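Local coordinates for protein lectin (Cicer arietinum, PDB 3V6N) that agglutinates red blood cells, as a chickpea seed albumin with a four-bladed hemopexin-type beta-propeller that holds calcium and sodium ions in its central channel, at residues A[83-88]-A[96-101]. Sequence-based numbering, arbitrary orientation.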
loop_
_atom_site.group_PDB
_atom_site.type_symbol
_atom_site.label_atom_id
_atom_site.label_comp_id
_atom_site.label_asym_id
_atom_site.label_seq_id
_atom_site.Cartn_x
_atom_site.Cartn_y
_atom_site.Cartn_z
ATOM N N CYS A 83 -3.513 -1.485 -6.784
ATOM C CA CYS A 83 -4.892 -1.749 -7.139
ATOM C C CYS A 83 -5.429 -3.016 -6.468
ATOM O O CYS A 83 -4.664 -3.833 -5.951
ATOM C CB CYS A 83 -5.049 -1.844 -8.662
ATOM S SG CYS A 83 -4.034 -3.109 -9.430
ATOM N N ALA A 84 -6.744 -3.158 -6.469
ATOM C CA ALA A 84 -7.381 -4.354 -5.924
ATOM C C ALA A 84 -8.672 -4.637 -6.680
ATOM O O ALA A 84 -9.288 -3.715 -7.233
ATOM C CB ALA A 84 -7.654 -4.192 -4.422
ATOM N N ARG A 85 -9.065 -5.906 -6.725
ATOM C CA ARG A 85 -10.386 -6.276 -7.236
ATOM C C ARG A 85 -11.318 -6.516 -6.049
ATOM O O ARG A 85 -11.019 -7.339 -5.178
ATOM C CB ARG A 85 -10.303 -7.526 -8.117
ATOM C CG ARG A 85 -11.595 -7.794 -8.877
ATOM C CD ARG A 85 -11.842 -9.282 -9.055
ATOM N NE ARG A 85 -10.933 -9.961 -9.983
ATOM C CZ ARG A 85 -11.113 -10.100 -11.307
ATOM N NH1 ARG A 85 -12.168 -9.559 -11.928
ATOM N NH2 ARG A 85 -10.215 -10.780 -12.034
ATOM N N ILE A 86 -12.424 -5.784 -5.983
ATOM C CA ILE A 86 -13.337 -5.955 -4.853
ATOM C C ILE A 86 -14.757 -6.395 -5.245
ATOM O O ILE A 86 -15.220 -6.137 -6.357
ATOM C CB ILE A 86 -13.450 -4.692 -3.957
ATOM C CG1 ILE A 86 -13.976 -3.480 -4.763
ATOM C CG2 ILE A 86 -12.142 -4.408 -3.226
ATOM C CD1 ILE A 86 -14.549 -2.379 -3.885
ATOM N N ASP A 87 -15.425 -7.075 -4.310
ATOM C CA ASP A 87 -16.854 -7.287 -4.392
ATOM C C ASP A 87 -17.472 -6.156 -3.581
ATOM O O ASP A 87 -17.339 -6.140 -2.367
ATOM C CB ASP A 87 -17.219 -8.652 -3.804
ATOM C CG ASP A 87 -18.739 -8.925 -3.793
ATOM O OD1 ASP A 87 -19.566 -7.995 -3.924
ATOM O OD2 ASP A 87 -19.102 -10.096 -3.597
ATOM N N TYR A 88 -18.133 -5.211 -4.244
ATOM C CA TYR A 88 -18.677 -4.037 -3.549
ATOM C C TYR A 88 -20.102 -4.249 -3.003
ATOM O O TYR A 88 -20.666 -3.356 -2.358
ATOM C CB TYR A 88 -18.576 -2.760 -4.412
ATOM C CG TYR A 88 -19.298 -2.817 -5.751
ATOM C CD1 TYR A 88 -18.627 -3.237 -6.910
ATOM C CD2 TYR A 88 -20.639 -2.430 -5.869
ATOM C CE1 TYR A 88 -19.265 -3.287 -8.130
ATOM C CE2 TYR A 88 -21.300 -2.489 -7.088
ATOM C CZ TYR A 88 -20.610 -2.907 -8.214
ATOM O OH TYR A 88 -21.237 -2.958 -9.437
ATOM N N LYS A 96 -15.945 -7.380 0.028
ATOM C CA LYS A 96 -14.701 -8.101 0.294
ATOM C C LYS A 96 -13.659 -7.860 -0.793
ATOM O O LYS A 96 -13.997 -7.595 -1.950
ATOM C CB LYS A 96 -14.964 -9.606 0.466
ATOM C CG LYS A 96 -15.130 -10.353 -0.844
ATOM C CD LYS A 96 -16.186 -11.441 -0.722
ATOM C CE LYS A 96 -16.174 -12.364 -1.927
ATOM N NZ LYS A 96 -17.156 -13.464 -1.743
ATOM N N ILE A 97 -12.389 -7.948 -0.417
ATOM C CA ILE A 97 -11.320 -7.933 -1.402
ATOM C C ILE A 97 -11.196 -9.322 -2.020
ATOM O O ILE A 97 -10.989 -10.303 -1.320
ATOM C CB ILE A 97 -9.973 -7.465 -0.801
ATOM C CG1 ILE A 97 -10.115 -6.040 -0.245
ATOM C CG2 ILE A 97 -8.850 -7.541 -1.843
ATOM C CD1 ILE A 97 -8.873 -5.490 0.436
ATOM N N ILE A 98 -11.328 -9.402 -3.333
ATOM C CA ILE A 98 -11.155 -10.671 -4.035
ATOM C C ILE A 98 -9.683 -10.912 -4.378
ATOM O O ILE A 98 -9.172 -12.009 -4.154
ATOM C CB ILE A 98 -12.024 -10.725 -5.307
ATOM C CG1 ILE A 98 -13.498 -10.628 -4.922
ATOM C CG2 ILE A 98 -11.761 -12.003 -6.099
ATOM C CD1 ILE A 98 -14.409 -10.309 -6.088
ATOM N N SER A 99 -9.019 -9.883 -4.918
ATOM C CA SER A 99 -7.618 -9.957 -5.349
ATOM C C SER A 99 -6.879 -8.714 -4.902
ATOM O O SER A 99 -7.330 -7.605 -5.167
ATOM C CB SER A 99 -7.515 -9.967 -6.873
ATOM O OG SER A 99 -7.613 -11.260 -7.407
ATOM N N GLY A 100 -5.729 -8.899 -4.268
ATOM C CA GLY A 100 -4.833 -7.794 -4.009
ATOM C C GLY A 100 -4.775 -7.415 -2.543
ATOM O O GLY A 100 -5.226 -8.186 -1.697
ATOM N N PRO A 101 -4.218 -6.225 -2.235
ATOM C CA PRO A 101 -3.708 -5.254 -3.219
ATOM C C PRO A 101 -2.450 -5.730 -3.942
ATOM O O PRO A 101 -1.659 -6.470 -3.368
ATOM C CB PRO A 101 -3.395 -3.997 -2.384
ATOM C CG PRO A 101 -3.782 -4.314 -0.977
ATOM C CD PRO A 101 -3.972 -5.800 -0.852
#
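R85 faces both I98 and S99, which makes this antiparallel pairing a classic beta bulge. R85 O accepts two backbone donors. I98 N lies 2.8 Å from R85 O, and S99 N makes the longer bond to the same oxygen, at 3.2 Å but straighter, with 167° at the hydrogen. R85 N in turn donates to S99 O at 2.9 Å, so both polar backbone atoms of R85 are satisfied from the partner strand. Beyond the bulge, D87 and K96 form a regular hydrogen-bonded pair. D87 N gives to K96 O (2.8 Å), and K96 N gives to D87 O. At the other end S99 turns a corner, and a cis peptide bond joins G100 to P101. Here P101 CA comes 3.2 Å from C83 O, a CA-H...O contact. C83 is hydrogen-bonded through its backbone to K102.

R85, D87, K96 and S99 share one face. CB of R85 lies against CB of S99. CG of R85 is anti to the backbone N (chi1 -169°), and R85 CD touches CG2 of I98 at 4.0 Å. I98 reaches along the strand, and its CD1 meets CB of D87. D87 OD1 accepts a hydrogen bond from A89 N. D87 OD2 is 4.3 Å from K96 NZ, too far for a salt bridge. On the other face, CG2 of I86 packs on CG1 of I97.

The two strands form the outer hairpin of a four-stranded propeller blade. Strand 74-79 flanks strand 82-87 on its inner side, with backbone hydrogen bonds joining A84 to I77 and I86 to A75. Helix 58-62 packs through F59 on A84 and P101. P101 O accepts a hydrogen bond from T61 OG1 of the second subunit, so the outermost strand also meets the dimer partner.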